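Local coordinates for cell surface protein (Putative S-layer protein) (Clostridioides difficile R20291, PDB 5NJL) that probably serves in the S-layer of the cell wall as an adhesin; it has an extended three-domain fold and shows cell adhesion in vitro, at residues A[6-11]-A[210-215]; A[70-75]-A[271-276]; A[243-248]-A[260-265]; A[75-80]-A[205-210]. All blocks are in the same frame, centred on the assembly; numbering follows the deposited sequence.

Contact 1. Residues A[6-11]-A[210-215]. With SO4 (sulfate ion), chain H.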
# COMPACT_ATOMS: atom_id res chain seq x y z
N LYS A 6 -0.15 -11.20 -2.31
CA LYS A 6 -0.31 -12.01 -3.53
C LYS A 6 -1.01 -13.31 -3.17
O LYS A 6 -0.66 -13.96 -2.19
CB LYS A 6 1.02 -12.35 -4.18
CG LYS A 6 1.71 -11.18 -4.85
CD LYS A 6 2.97 -11.66 -5.58
CE LYS A 6 3.60 -10.58 -6.45
NZ LYS A 6 3.83 -9.30 -5.72
N GLU A 7 -2.00 -13.68 -3.97
CA GLU A 7 -2.79 -14.87 -3.70
C GLU A 7 -3.33 -15.42 -5.02
O GLU A 7 -3.56 -14.68 -5.97
CB GLU A 7 -3.94 -14.51 -2.77
CG GLU A 7 -4.63 -15.72 -2.15
CD GLU A 7 -5.64 -15.34 -1.07
OE1 GLU A 7 -6.71 -16.00 -1.01
OE2 GLU A 7 -5.37 -14.40 -0.28
N THR A 8 -3.50 -16.74 -5.05
CA THR A 8 -4.09 -17.41 -6.19
C THR A 8 -5.34 -18.10 -5.69
O THR A 8 -5.31 -18.78 -4.66
CB THR A 8 -3.10 -18.39 -6.82
OG1 THR A 8 -2.06 -17.65 -7.44
CG2 THR A 8 -3.80 -19.28 -7.88
N ILE A 9 -6.44 -17.89 -6.41
CA ILE A 9 -7.71 -18.53 -6.09
C ILE A 9 -8.29 -19.18 -7.35
O ILE A 9 -7.85 -18.91 -8.47
CB ILE A 9 -8.72 -17.52 -5.50
CG1 ILE A 9 -9.04 -16.38 -6.48
CG2 ILE A 9 -8.20 -16.96 -4.18
CD1 ILE A 9 -10.27 -15.59 -6.08
N THR A 10 -9.26 -20.05 -7.14
CA THR A 10 -9.98 -20.67 -8.25
C THR A 10 -11.12 -19.76 -8.73
O THR A 10 -11.55 -18.84 -8.01
CB THR A 10 -10.58 -22.01 -7.84
OG1 THR A 10 -11.59 -21.81 -6.85
CG2 THR A 10 -9.48 -22.95 -7.28
N LYS A 11 -11.61 -20.05 -9.92
CA LYS A 11 -12.79 -19.38 -10.42
C LYS A 11 -13.98 -19.55 -9.48
O LYS A 11 -14.72 -18.59 -9.25
CB LYS A 11 -13.12 -19.87 -11.84
CG LYS A 11 -14.42 -19.35 -12.42
CD LYS A 11 -14.50 -19.69 -13.90
CE LYS A 11 -15.88 -19.35 -14.43
NZ LYS A 11 -15.87 -19.41 -15.90
N THR A 210 -4.63 -13.72 -8.49
CA THR A 210 -4.65 -14.47 -9.74
C THR A 210 -5.80 -15.48 -9.65
O THR A 210 -5.86 -16.27 -8.73
CB THR A 210 -3.32 -15.21 -9.98
OG1 THR A 210 -2.27 -14.24 -9.97
CG2 THR A 210 -3.32 -15.93 -11.33
N ILE A 211 -6.73 -15.38 -10.59
CA ILE A 211 -7.90 -16.24 -10.61
C ILE A 211 -7.64 -17.27 -11.71
O ILE A 211 -7.38 -16.90 -12.83
CB ILE A 211 -9.20 -15.47 -10.94
CG1 ILE A 211 -9.40 -14.30 -9.97
CG2 ILE A 211 -10.39 -16.41 -10.83
CD1 ILE A 211 -10.46 -13.33 -10.47
N LYS A 212 -7.70 -18.54 -11.36
CA LYS A 212 -7.38 -19.62 -12.29
C LYS A 212 -8.58 -20.53 -12.40
O LYS A 212 -9.09 -21.01 -11.38
CB LYS A 212 -6.18 -20.41 -11.79
CG LYS A 212 -4.89 -19.60 -11.83
CD LYS A 212 -3.70 -20.39 -11.31
CE LYS A 212 -2.44 -19.53 -11.30
NZ LYS A 212 -1.19 -20.31 -11.07
N ASN A 213 -9.05 -20.76 -13.62
CA ASN A 213 -10.14 -21.71 -13.82
C ASN A 213 -9.52 -23.12 -13.97
O ASN A 213 -9.40 -23.66 -15.08
CB ASN A 213 -10.98 -21.36 -15.05
CG ASN A 213 -12.25 -22.19 -15.14
OD1 ASN A 213 -12.61 -22.91 -14.20
ND2 ASN A 213 -12.96 -22.05 -16.24
N SER A 214 -9.11 -23.66 -12.83
CA SER A 214 -8.38 -24.92 -12.77
C SER A 214 -8.51 -25.51 -11.38
O SER A 214 -8.87 -24.80 -10.41
CB SER A 214 -6.89 -24.72 -13.03
OG SER A 214 -6.62 -23.89 -14.14
N ASP A 215 -8.23 -26.81 -11.30
CA ASP A 215 -8.20 -27.54 -10.04
C ASP A 215 -6.73 -27.53 -9.66
O ASP A 215 -5.89 -28.07 -10.39
CB ASP A 215 -8.72 -28.98 -10.26
CG ASP A 215 -8.94 -29.76 -8.95
OD1 ASP A 215 -8.37 -29.41 -7.90
OD2 ASP A 215 -9.69 -30.76 -8.98
S SO4 H . -17.14 -22.94 -15.70
O1 SO4 H . -17.99 -21.80 -16.15
O2 SO4 H . -17.83 -24.20 -16.08
O3 SO4 H . -17.04 -22.88 -14.22
O4 SO4 H . -15.81 -22.90 -16.35
O HOH W 1 -1.45 -13.11 -7.64
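K11 packs against N213, K11 having more surface buried here than any other residue of the pair. Its CG stands anti to the backbone N (chi1 174°) and the chain stays extended beyond it, so that CD lies 3.6 Å from CG of the N213 amide, the two side chains crossing obliquely. A lysine suits this place because its long aliphatic chain covers the amide while its amine travels on: K11 NZ is hydrogen-bonded to the carbonyl O atoms of N65 and L67. It also gives a hydrogen bond to O1 of a sulfate ion, probably from the crystallisation liquor, and N213 ND2 binds O4 of the same ion at 3.0 Å. Further back, T8 and T210 stand side by side on one face, T8 OG1 3.7 Å from T210 CB. T8 CG2 packs on K212 CD at 3.6 Å, and K212 NZ goes on to a salt bridge with E273. The backbones are joined by T210 N to E7 O (2.9 Å), I9 N to T210 O and K212 N to I9 O. The last bond, K11 N to K212 O (3.1 Å), is more bent, its donor above the carbonyl plane. On the other face I9 and I211 turn their beta-branched chains to helix 14-25. This is a parallel beta pair, with 5-10 at one edge of a mixed five-stranded sheet.

Contact 2. Residues A[70-75]-A[271-276]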
# COMPACT_ATOMS: atom_id res chain seq x y z
N ASN A 70 -8.57 -23.70 -17.68
CA ASN A 70 -7.11 -23.50 -17.54
C ASN A 70 -6.63 -22.13 -18.04
O ASN A 70 -5.46 -21.98 -18.41
CB ASN A 70 -6.30 -24.66 -18.18
CG ASN A 70 -5.83 -25.70 -17.15
OD1 ASN A 70 -5.82 -25.45 -15.95
ND2 ASN A 70 -5.45 -26.87 -17.63
N LYS A 71 -7.54 -21.15 -18.03
CA LYS A 71 -7.15 -19.74 -18.26
C LYS A 71 -7.15 -19.02 -16.91
O LYS A 71 -7.65 -19.55 -15.90
CB LYS A 71 -8.09 -19.04 -19.24
CG LYS A 71 -8.20 -19.71 -20.61
CD LYS A 71 -6.88 -19.71 -21.34
CE LYS A 71 -7.07 -20.20 -22.76
NZ LYS A 71 -5.79 -20.15 -23.49
N GLU A 72 -6.58 -17.83 -16.91
CA GLU A 72 -6.51 -17.02 -15.71
C GLU A 72 -6.69 -15.53 -15.96
O GLU A 72 -6.56 -15.04 -17.09
CB GLU A 72 -5.19 -17.28 -14.98
CG GLU A 72 -3.95 -16.94 -15.78
CD GLU A 72 -2.68 -17.41 -15.08
OE1 GLU A 72 -2.59 -18.60 -14.71
OE2 GLU A 72 -1.76 -16.58 -14.93
N LEU A 73 -6.97 -14.84 -14.87
CA LEU A 73 -7.26 -13.40 -14.85
C LEU A 73 -6.51 -12.84 -13.64
O LEU A 73 -6.46 -13.51 -12.61
CB LEU A 73 -8.77 -13.24 -14.65
CG LEU A 73 -9.56 -12.04 -15.13
CD1 LEU A 73 -9.29 -11.76 -16.61
CD2 LEU A 73 -11.04 -12.29 -14.88
N ILE A 74 -5.94 -11.65 -13.77
CA ILE A 74 -5.24 -10.99 -12.67
C ILE A 74 -6.08 -9.80 -12.24
O ILE A 74 -6.53 -9.05 -13.09
CB ILE A 74 -3.84 -10.48 -13.11
CG1 ILE A 74 -2.98 -11.62 -13.68
CG2 ILE A 74 -3.11 -9.80 -11.96
CD1 ILE A 74 -2.55 -12.64 -12.65
N VAL A 75 -6.32 -9.66 -10.93
CA VAL A 75 -7.03 -8.49 -10.37
C VAL A 75 -6.07 -7.79 -9.40
O VAL A 75 -5.56 -8.44 -8.49
CB VAL A 75 -8.30 -8.92 -9.61
CG1 VAL A 75 -9.02 -7.72 -9.00
CG2 VAL A 75 -9.25 -9.72 -10.51
N ALA A 271 -9.85 -29.54 -16.00
CA ALA A 271 -8.71 -28.62 -16.09
C ALA A 271 -7.92 -28.65 -14.78
O ALA A 271 -8.47 -28.37 -13.68
CB ALA A 271 -9.22 -27.21 -16.35
N ILE A 272 -6.64 -28.99 -14.89
CA ILE A 272 -5.77 -29.14 -13.74
C ILE A 272 -4.61 -28.16 -13.89
O ILE A 272 -4.11 -27.94 -15.00
CB ILE A 272 -5.18 -30.56 -13.67
CG1 ILE A 272 -6.27 -31.64 -13.70
CG2 ILE A 272 -4.25 -30.72 -12.46
CD1 ILE A 272 -7.29 -31.59 -12.60
N GLU A 273 -4.18 -27.59 -12.76
CA GLU A 273 -2.87 -26.95 -12.72
C GLU A 273 -2.09 -27.43 -11.53
O GLU A 273 -2.47 -27.22 -10.37
CB GLU A 273 -2.92 -25.43 -12.70
CG GLU A 273 -1.51 -24.87 -12.86
CD GLU A 273 -1.41 -23.41 -12.46
OE1 GLU A 273 -1.52 -23.13 -11.25
OE2 GLU A 273 -1.20 -22.59 -13.37
N LEU A 274 -0.96 -28.04 -11.85
CA LEU A 274 -0.14 -28.69 -10.88
C LEU A 274 1.10 -27.81 -10.71
O LEU A 274 1.80 -27.54 -11.68
CB LEU A 274 0.23 -30.07 -11.41
CG LEU A 274 0.89 -31.05 -10.45
CD1 LEU A 274 0.17 -31.11 -9.11
CD2 LEU A 274 0.93 -32.42 -11.13
N THR A 275 1.34 -27.38 -9.48
CA THR A 275 2.56 -26.67 -9.14
C THR A 275 3.59 -27.70 -8.64
O THR A 275 3.30 -28.49 -7.75
CB THR A 275 2.28 -25.59 -8.08
OG1 THR A 275 1.30 -24.68 -8.60
CG2 THR A 275 3.53 -24.82 -7.73
N VAL A 276 4.76 -27.70 -9.26
CA VAL A 276 5.85 -28.59 -8.85
C VAL A 276 6.98 -27.74 -8.23
O VAL A 276 7.67 -27.00 -8.94
CB VAL A 276 6.40 -29.39 -10.05
CG1 VAL A 276 7.48 -30.38 -9.58
CG2 VAL A 276 5.26 -30.10 -10.78
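The chi1 of N70, -98°, lies away from the staggered positions and puts CG toward strand 271-278, while its chi2 of -16° turns the amide group. Its backbone is unusual too, in a left-handed conformation that asparagine tolerates better than most residues. N70 ND2 gives a hydrogen bond to I272 O at 3.1 Å. The acceptor lies close to the plane of the N70 amide, whereas the donor sits above the carbonyl plane of I272, and the angle at hydrogen is 143°. A271 CB lies over one face of the amide, 3.8 Å from N70 CG; a small methyl lets the flat group come close. N70 OD1 is hydrogen-bonded to S214 OG, and it also sits 3.2 Å from I272 O, two acceptors near each other without a bond. This is a contact between two sheets and not a strand pairing: N70 lies two residues before strand 72-79 of the five-stranded sheet, while A271 and I272 open strand 271-278 of the four-stranded one. Farther along, two carboxylates approach each other, E72 OE1 and E273 OE2 being 4.4 Å apart. Such like charges would repel, but lysines probably offset them: K263 NZ forms a salt bridge with E72 OE1, and K212 NZ forms one with E273 OE1. K263 NZ, on strand 258-265, is also hydrogen-bonded to N70 O.

Contact 3. Residues A[243-248]-A[260-265]. With SO4 (sulfate ion), chain N.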
# COMPACT_ATOMS: atom_id res chain seq x y z
N LYS A 243 -1.31 -29.72 -22.69
CA LYS A 243 -0.31 -29.43 -21.69
C LYS A 243 0.35 -28.10 -22.00
O LYS A 243 0.65 -27.81 -23.16
CB LYS A 243 0.77 -30.51 -21.65
CG LYS A 243 0.38 -31.79 -20.94
CD LYS A 243 1.50 -32.81 -21.00
CE LYS A 243 1.61 -33.41 -22.39
NZ LYS A 243 2.67 -34.43 -22.47
N SER A 244 0.54 -27.28 -20.98
CA SER A 244 1.46 -26.15 -21.07
C SER A 244 2.31 -26.17 -19.81
O SER A 244 1.77 -26.23 -18.70
CB SER A 244 0.72 -24.81 -21.26
OG SER A 244 -0.03 -24.48 -20.12
N ILE A 245 3.63 -26.19 -19.99
CA ILE A 245 4.58 -26.25 -18.89
C ILE A 245 5.31 -24.90 -18.82
O ILE A 245 5.84 -24.43 -19.82
CB ILE A 245 5.57 -27.43 -19.08
CG1 ILE A 245 4.83 -28.78 -19.00
CG2 ILE A 245 6.68 -27.38 -18.04
CD1 ILE A 245 5.62 -29.98 -19.50
N SER A 246 5.33 -24.30 -17.63
CA SER A 246 5.88 -22.96 -17.44
C SER A 246 7.40 -22.99 -17.24
O SER A 246 8.01 -24.05 -17.19
CB SER A 246 5.22 -22.27 -16.24
OG SER A 246 5.75 -22.71 -15.00
N ASP A 247 7.96 -21.78 -17.12
CA ASP A 247 9.40 -21.55 -17.01
C ASP A 247 10.14 -22.34 -15.96
O ASP A 247 9.77 -22.33 -14.78
CB ASP A 247 9.71 -20.07 -16.72
CG ASP A 247 9.76 -19.23 -17.97
OD1 ASP A 247 9.90 -19.80 -19.08
OD2 ASP A 247 9.67 -17.99 -17.83
N ILE A 248 11.19 -23.01 -16.45
CA ILE A 248 12.38 -23.47 -15.71
C ILE A 248 12.28 -23.36 -14.17
O ILE A 248 12.35 -24.37 -13.46
CB ILE A 248 13.67 -22.74 -16.22
CG1 ILE A 248 13.68 -22.51 -17.76
CG2 ILE A 248 14.93 -23.51 -15.82
CD1 ILE A 248 13.73 -23.76 -18.62
N PHE A 260 7.74 -24.70 -10.92
CA PHE A 260 7.12 -24.58 -12.24
C PHE A 260 5.69 -25.15 -12.20
O PHE A 260 5.29 -25.80 -11.22
CB PHE A 260 7.97 -25.21 -13.36
CG PHE A 260 7.93 -26.72 -13.41
CD1 PHE A 260 8.70 -27.49 -12.54
CD2 PHE A 260 7.15 -27.38 -14.36
CE1 PHE A 260 8.68 -28.89 -12.59
CE2 PHE A 260 7.13 -28.77 -14.42
CZ PHE A 260 7.89 -29.53 -13.53
N THR A 261 4.91 -24.86 -13.23
CA THR A 261 3.52 -25.28 -13.28
C THR A 261 3.29 -26.10 -14.54
O THR A 261 3.93 -25.86 -15.56
CB THR A 261 2.53 -24.09 -13.27
OG1 THR A 261 2.82 -23.24 -14.39
CG2 THR A 261 2.64 -23.31 -11.98
N ILE A 262 2.40 -27.08 -14.43
CA ILE A 262 1.92 -27.82 -15.59
C ILE A 262 0.42 -27.66 -15.58
O ILE A 262 -0.23 -28.04 -14.60
CB ILE A 262 2.22 -29.35 -15.51
CG1 ILE A 262 3.62 -29.61 -14.95
CG2 ILE A 262 2.03 -30.00 -16.88
CD1 ILE A 262 3.73 -30.95 -14.25
N LYS A 263 -0.10 -27.06 -16.63
CA LYS A 263 -1.55 -27.04 -16.85
C LYS A 263 -1.82 -28.19 -17.80
O LYS A 263 -1.10 -28.38 -18.78
CB LYS A 263 -2.00 -25.73 -17.48
CG LYS A 263 -1.81 -24.53 -16.56
CD LYS A 263 -2.33 -23.22 -17.17
CE LYS A 263 -2.38 -22.12 -16.10
NZ LYS A 263 -3.15 -20.89 -16.45
N TYR A 264 -2.85 -28.97 -17.50
CA TYR A 264 -3.28 -30.03 -18.41
C TYR A 264 -4.74 -30.39 -18.17
O TYR A 264 -5.33 -30.05 -17.13
CB TYR A 264 -2.37 -31.27 -18.25
CG TYR A 264 -2.52 -32.01 -16.94
CD1 TYR A 264 -1.81 -31.62 -15.82
CD2 TYR A 264 -3.35 -33.14 -16.84
CE1 TYR A 264 -1.92 -32.31 -14.63
CE2 TYR A 264 -3.46 -33.84 -15.64
CZ TYR A 264 -2.75 -33.42 -14.55
OH TYR A 264 -2.83 -34.08 -13.35
N THR A 265 -5.29 -31.12 -19.13
CA THR A 265 -6.63 -31.67 -19.02
C THR A 265 -6.50 -33.16 -18.65
O THR A 265 -5.78 -33.92 -19.34
CB THR A 265 -7.36 -31.46 -20.34
OG1 THR A 265 -7.42 -30.06 -20.58
CG2 THR A 265 -8.78 -32.01 -20.29
S SO4 N . 5.93 -18.94 -18.50
O1 SO4 N . 6.55 -19.93 -19.42
O2 SO4 N . 5.98 -17.60 -19.12
O3 SO4 N . 6.67 -18.90 -17.22
O4 SO4 N . 4.52 -19.31 -18.22
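I245 packs against F260 and I262 on the helix-covered face of this antiparallel pair. Its CG2 is anti to the backbone N and reaches F260 CD2 at 3.7 Å, approaching the ring obliquely, while CG1 lies 3.7 Å from I262 CG2. I245 lies side by side with each, pointing the same way, and branched aliphatics next to an aromatic fill such a face well. The backbone is equally close-knit: S244 and K263 form a hydrogen-bonded pair, with S244 N to K263 O at 3.0 Å and K263 N to S244 O at 2.9 Å, and I245 and I262 the non-hydrogen-bonded pair beside it. S246 OG, placed between its own N and carbonyl carbon (chi1 80°), accepts the hydrogen bond of T261 N at 2.9 Å, and S246 N donates to T261 O. A serine hydroxyl thus stands in for a backbone carbonyl as the strand gives way to loop. The opposite face is looser. S244 OG merely lies 3.5 Å from K263 CB on the solvent-exposed side, and K263 leads away to a salt bridge with E72. Beyond S246, D247 N binds O3 of a sulfate, probably from the crystallisation liquor, and I248 is poorly ordered. Strand 243-245 is outermost in its sheet; strand 271-278 flanks 258-265 on the other edge, helix 281-291 covers I245, F260 and I262, and V237 of helix 232-238 touches I262 and Y264.

Contact 4. Residues A[75-80]-A[205-210]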
# COMPACT_ATOMS: atom_id res chain seq x y z
N VAL A 75 -6.32 -9.66 -10.93
CA VAL A 75 -7.03 -8.49 -10.37
C VAL A 75 -6.07 -7.79 -9.40
O VAL A 75 -5.56 -8.44 -8.49
CB VAL A 75 -8.30 -8.92 -9.61
CG1 VAL A 75 -9.02 -7.72 -9.00
CG2 VAL A 75 -9.25 -9.72 -10.51
N THR A 76 -5.83 -6.49 -9.61
CA THR A 76 -5.07 -5.69 -8.61
C THR A 76 -5.97 -4.68 -7.91
O THR A 76 -6.88 -4.12 -8.51
CB THR A 76 -3.85 -5.00 -9.22
OG1 THR A 76 -4.24 -3.96 -10.12
CG2 THR A 76 -2.99 -6.02 -9.98
N ILE A 77 -5.77 -4.55 -6.61
CA ILE A 77 -6.53 -3.66 -5.74
C ILE A 77 -5.53 -2.63 -5.20
O ILE A 77 -4.56 -3.00 -4.51
CB ILE A 77 -7.17 -4.45 -4.60
CG1 ILE A 77 -8.07 -5.58 -5.15
CG2 ILE A 77 -7.92 -3.53 -3.63
CD1 ILE A 77 -8.75 -6.38 -4.07
N THR A 78 -5.76 -1.37 -5.55
CA THR A 78 -4.96 -0.24 -5.10
C THR A 78 -5.85 0.73 -4.28
O THR A 78 -6.92 1.12 -4.72
CB THR A 78 -4.33 0.47 -6.30
OG1 THR A 78 -3.55 -0.46 -7.06
CG2 THR A 78 -3.42 1.62 -5.86
N ASP A 79 -5.40 1.05 -3.06
CA ASP A 79 -5.92 2.17 -2.27
C ASP A 79 -5.35 3.44 -2.87
O ASP A 79 -4.13 3.62 -2.93
CB ASP A 79 -5.51 1.93 -0.80
CG ASP A 79 -5.93 3.02 0.15
OD1 ASP A 79 -6.58 4.03 -0.23
OD2 ASP A 79 -5.63 2.85 1.35
N LYS A 80 -6.21 4.33 -3.37
CA LYS A 80 -5.74 5.58 -3.95
C LYS A 80 -5.25 6.61 -2.89
O LYS A 80 -4.82 7.70 -3.27
CB LYS A 80 -6.81 6.23 -4.83
CG LYS A 80 -7.19 5.44 -6.08
CD LYS A 80 -8.44 6.00 -6.77
CE LYS A 80 -8.20 7.22 -7.64
NZ LYS A 80 -7.12 6.97 -8.62
N GLN A 205 -0.64 -0.16 -2.95
CA GLN A 205 -1.05 -1.43 -3.56
C GLN A 205 -1.34 -2.45 -2.48
O GLN A 205 -0.51 -2.74 -1.65
CB GLN A 205 0.02 -1.92 -4.51
CG GLN A 205 0.09 -1.08 -5.78
CD GLN A 205 1.50 -0.66 -6.12
OE1 GLN A 205 2.23 -1.38 -6.82
NE2 GLN A 205 1.91 0.50 -5.61
N LEU A 206 -2.57 -2.94 -2.46
CA LEU A 206 -3.00 -3.84 -1.42
C LEU A 206 -2.95 -5.31 -1.81
O LEU A 206 -2.69 -6.16 -0.96
CB LEU A 206 -4.42 -3.49 -1.00
CG LEU A 206 -4.58 -2.12 -0.32
CD1 LEU A 206 -6.06 -1.87 -0.09
CD2 LEU A 206 -3.80 -2.09 1.00
N ALA A 207 -3.24 -5.62 -3.07
CA ALA A 207 -3.35 -7.02 -3.47
C ALA A 207 -3.18 -7.23 -4.95
O ALA A 207 -3.42 -6.35 -5.75
CB ALA A 207 -4.67 -7.61 -3.01
N GLU A 208 -2.73 -8.44 -5.28
CA GLU A 208 -2.70 -8.94 -6.65
C GLU A 208 -3.28 -10.35 -6.52
O GLU A 208 -2.70 -11.20 -5.83
CB GLU A 208 -1.25 -8.95 -7.13
CG GLU A 208 -0.97 -9.56 -8.49
CD GLU A 208 0.51 -9.93 -8.64
OE1 GLU A 208 1.38 -9.02 -8.55
OE2 GLU A 208 0.81 -11.14 -8.83
N ILE A 209 -4.45 -10.58 -7.10
CA ILE A 209 -5.14 -11.87 -6.99
C ILE A 209 -5.17 -12.49 -8.37
O ILE A 209 -5.65 -11.88 -9.31
CB ILE A 209 -6.56 -11.74 -6.44
CG1 ILE A 209 -6.56 -11.02 -5.09
CG2 ILE A 209 -7.24 -13.10 -6.31
CD1 ILE A 209 -7.03 -9.59 -5.19
N THR A 210 -4.63 -13.72 -8.49
CA THR A 210 -4.65 -14.47 -9.74
C THR A 210 -5.80 -15.48 -9.65
O THR A 210 -5.86 -16.27 -8.73
CB THR A 210 -3.32 -15.21 -9.98
OG1 THR A 210 -2.27 -14.24 -9.97
CG2 THR A 210 -3.32 -15.93 -11.33
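I77 has the most surface buried in this pair and packs against I209 on the face that both share. The I77 side chain is extended, CG1 beside the backbone N and chi2 -179°, which extends CD1 toward I209. I209 starts the same way, but its chi2 of 104° is off the usual staggered values and swings CD1 towards I77; the two CD1 atoms meet at 3.8 Å as the chains cross. Isoleucine suits both places, since this face looks onto V21, L24 and L17 of helix 14-25. A207, two residues before I209, pairs with I77, and its small CB lies 4.3 Å from I77 CB. L206 leans to the other end of the pair: its CB is 3.5 Å from I77 O, and an extended chi2 (174°) takes CD1 to 3.9 Å from D79 CB. On the far face, T78 OG1 lies 3.9 Å from Q205 CG, side by side, before the glutamine bends at chi2. The backbone explains why L206 and A207 both face I77. V75 and I209 form a regular hydrogen-bonded pair, and I77 N donates to A207 O, but I77 O accepts two donors, L206 N at 2.9 Å and A207 N at 3.3 Å. The register therefore slips by one before T78 meets Q205. That is a classic beta bulge in an antiparallel pair, set between two inner strands, 204-212 and 72-79, of the five-stranded mixed sheet.

How the contacts relate
The four contacts trace a path through two sheets. Contacts 1 and 4 share T210 on strand 204-212, their centres about 15 Å apart, and pair that strand with 5-10 on one side and 72-79 on the other. Contact 2 touches contact 1, about 6 Å away between centres, shares V75 with contact 4 and crosses to the four-stranded sheet, where contact 3, about 9 Å from it, pairs strands 243-245 and 258-265. Contact 4 is nested within the loops closed by contacts 1 and 2, whose segments alternate along the chain; contact 3 is nested inside contact 2. The N-terminal strand thus joins a sheet with segments some 200 residues later, and contact 2 links that sheet to the four-stranded one.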